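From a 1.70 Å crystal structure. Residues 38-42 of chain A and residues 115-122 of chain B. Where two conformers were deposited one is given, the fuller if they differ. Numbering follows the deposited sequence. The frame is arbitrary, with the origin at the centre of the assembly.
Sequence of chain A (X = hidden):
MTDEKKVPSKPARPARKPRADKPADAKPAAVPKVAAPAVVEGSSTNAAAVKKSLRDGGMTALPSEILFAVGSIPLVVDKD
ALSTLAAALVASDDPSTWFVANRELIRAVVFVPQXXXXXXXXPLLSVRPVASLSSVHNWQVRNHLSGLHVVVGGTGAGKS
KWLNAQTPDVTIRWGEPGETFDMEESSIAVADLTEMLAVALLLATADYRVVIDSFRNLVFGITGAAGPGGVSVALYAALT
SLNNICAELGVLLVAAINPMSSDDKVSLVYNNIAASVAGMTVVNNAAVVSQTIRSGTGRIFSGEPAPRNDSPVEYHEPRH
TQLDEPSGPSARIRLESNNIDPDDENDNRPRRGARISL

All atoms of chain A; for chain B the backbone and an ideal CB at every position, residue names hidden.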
# COMPACT_ATOMS: atom_id res chain seq x y z
N ALA A 38 4.50 -12.04 29.04
CA ALA A 38 5.70 -11.29 28.63
C ALA A 38 5.30 -10.17 27.68
O ALA A 38 4.40 -10.37 26.87
CB ALA A 38 6.67 -12.23 27.93
N VAL A 39 5.94 -9.01 27.78
CA VAL A 39 5.68 -7.93 26.81
C VAL A 39 6.93 -7.72 25.97
O VAL A 39 6.83 -7.15 24.89
CB VAL A 39 5.10 -6.61 27.37
CG1 VAL A 39 3.64 -6.79 27.79
CG2 VAL A 39 5.93 -6.10 28.51
N VAL A 40 8.08 -8.27 26.40
CA VAL A 40 9.29 -8.28 25.58
C VAL A 40 8.99 -9.12 24.31
O VAL A 40 8.42 -10.22 24.43
CB VAL A 40 10.49 -8.85 26.35
CG1 VAL A 40 11.71 -9.01 25.44
CG2 VAL A 40 10.82 -8.00 27.58
N GLU A 41 9.35 -8.61 23.13
CA GLU A 41 9.13 -9.35 21.88
C GLU A 41 10.03 -10.58 21.84
O GLU A 41 11.24 -10.46 22.12
CB GLU A 41 9.40 -8.48 20.64
CG GLU A 41 8.38 -7.34 20.48
CD GLU A 41 8.71 -6.40 19.34
OE1 GLU A 41 9.87 -6.40 18.86
OE2 GLU A 41 7.84 -5.59 18.98
N GLY A 42 9.44 -11.73 21.53
CA GLY A 42 10.19 -12.99 21.47
C GLY A 42 10.76 -13.27 20.10
O GLY A 42 10.09 -13.05 19.09
N UNK B 115 9.34 3.80 23.20
CA UNK B 115 9.49 2.34 23.13
C UNK B 115 9.12 1.86 21.72
O UNK B 115 8.08 2.24 21.18
CB UNK B 115 8.62 1.65 24.18
N UNK B 116 9.96 1.01 21.12
CA UNK B 116 9.64 0.46 19.82
C UNK B 116 8.33 -0.33 19.87
O UNK B 116 8.12 -1.09 20.83
CB UNK B 116 10.78 -0.43 19.33
N UNK B 117 7.42 -0.16 18.87
CA UNK B 117 6.17 -0.96 18.83
C UNK B 117 5.44 -0.91 20.15
O UNK B 117 4.97 -1.93 20.68
CB UNK B 117 6.47 -2.42 18.47
N UNK B 118 5.33 0.29 20.72
CA UNK B 118 4.74 0.46 22.06
C UNK B 118 3.27 0.04 22.17
O UNK B 118 2.84 -0.31 23.27
CB UNK B 118 4.86 1.93 22.48
N UNK B 119 2.51 0.06 21.07
CA UNK B 119 1.10 -0.32 21.16
C UNK B 119 0.85 -1.83 21.04
O UNK B 119 -0.32 -2.24 21.05
CB UNK B 119 0.31 0.41 20.07
N UNK B 120 1.91 -2.66 20.92
CA UNK B 120 1.81 -4.10 20.64
C UNK B 120 0.99 -4.92 21.66
O UNK B 120 0.45 -5.96 21.28
CB UNK B 120 3.22 -4.68 20.57
N UNK B 121 0.87 -4.46 22.91
CA UNK B 121 0.12 -5.21 23.94
C UNK B 121 -1.29 -4.68 24.09
O UNK B 121 -2.07 -5.25 24.84
CB UNK B 121 0.84 -5.14 25.29
N UNK B 122 -1.63 -3.61 23.36
CA UNK B 122 -2.93 -2.93 23.48
C UNK B 122 -3.54 -2.70 22.10
O UNK B 122 -3.63 -1.55 21.63
CB UNK B 122 -2.78 -1.60 24.22

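At position 115 CA-to-CB points toward chain A, yet nothing of that stretch lies within 5.5 Å of the ideal CB, so size and polarity are loosely constrained. The residue is Gln B115, which makes no direct contact; its OE1 acts within its own loop, through position 120.

Position 116 points sideways, with phi/psi of -60/136 at the second place of a type II turn. A short side chain would miss chain A, whereas a polar one of moderate length could approach the Glu A41 carboxylate. Asn B116 does so indirectly: its ND2 stops 4.3 Å from Glu A41 OE1, and water 1 links them, donating to Glu A41 OE1 at 2.6 Å and accepting a weak hydrogen bond from Asn B116 ND2 at 3.3 Å.

Position 117 has phi/psi of 51/45, a left-handed conformation favouring glycine, asparagine or aspartate. Its CB points toward chain A, and the ideal CB lies 3.5 Å from Glu A41 OE2. Glycine would give up any side-chain bond and aspartate would set like charges together, so a donor fits best. Asn B117 supplies it: ND2 donates to Glu A41 OE2 at 2.8 Å, nearly straight at 171°.

Position 118 points away and 119 is out of reach; chain A selects nothing at either. They are Val B118 and Leu B119.

Position 120 points toward chain A, but its ideal CB is 5.0 Å from Glu A41 OE2, and the Val A39 carbonyl lies farther still. A long donor such as lysine, arginine or perhaps glutamine would suit. In Arg B120, chi2 and chi3 are both t, extending the chain so that NE and NH2 each donate to Val A39 O at 2.9 Å. This oxygen sits at the guanidinium edge, near its plane, while Glu A41 CG covers one face. Glu A41 OE2 is 4.1 Å from Arg B120 NE and well out of plane, so the attraction is one of charge alone. The loop itself steadies the group: Arg B120 NH1 and NH2 each donate to Gln B115 OE1 at 2.9 Å, and NH1 to Asn B117 O at 3.0 Å.

Position 121 points toward Val A39, whose CG1 is 4.1 Å from the ideal CB. That is already apolar contact distance, so a small apolar residue suffices. Ala B121 makes this contact with its CB.

Position 122 is out of reach and unconstrained by chain A; it is Thr B122.

Chain B (115-122) QNNVLRAT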
# COMPACT_ATOMS: atom_id res chain seq x y z
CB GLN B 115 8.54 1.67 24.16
CG GLN B 115 8.25 0.18 23.95
CD GLN B 115 9.37 -0.81 24.23
OE1 GLN B 115 9.22 -1.99 23.95
NE2 GLN B 115 10.51 -0.39 24.78
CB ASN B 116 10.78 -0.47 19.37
CG ASN B 116 10.57 -1.02 17.97
OD1 ASN B 116 10.35 -0.27 17.00
ND2 ASN B 116 10.57 -2.33 17.85
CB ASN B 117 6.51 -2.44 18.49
CG ASN B 117 7.05 -2.61 17.10
OD1 ASN B 117 6.83 -1.75 16.24
ND2 ASN B 117 7.66 -3.75 16.83
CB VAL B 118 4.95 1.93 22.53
CG1 VAL B 118 4.07 2.91 21.72
CG2 VAL B 118 4.71 2.09 24.02
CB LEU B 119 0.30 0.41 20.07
CG LEU B 119 0.25 1.96 20.23
CD1 LEU B 119 -0.43 2.63 19.03
CD2 LEU B 119 -0.48 2.38 21.50
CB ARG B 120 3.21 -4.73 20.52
CG ARG B 120 4.02 -4.74 21.81
CD ARG B 120 5.39 -5.33 21.51
NE ARG B 120 6.24 -5.38 22.70
CZ ARG B 120 7.03 -4.38 23.09
NH1 ARG B 120 7.04 -3.23 22.42
NH2 ARG B 120 7.84 -4.53 24.14
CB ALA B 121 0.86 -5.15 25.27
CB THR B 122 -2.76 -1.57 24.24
OG1 THR B 122 -1.79 -0.78 23.56
CG2 THR B 122 -2.38 -1.74 25.72
O HOH W 1 10.21 -5.30 16.51
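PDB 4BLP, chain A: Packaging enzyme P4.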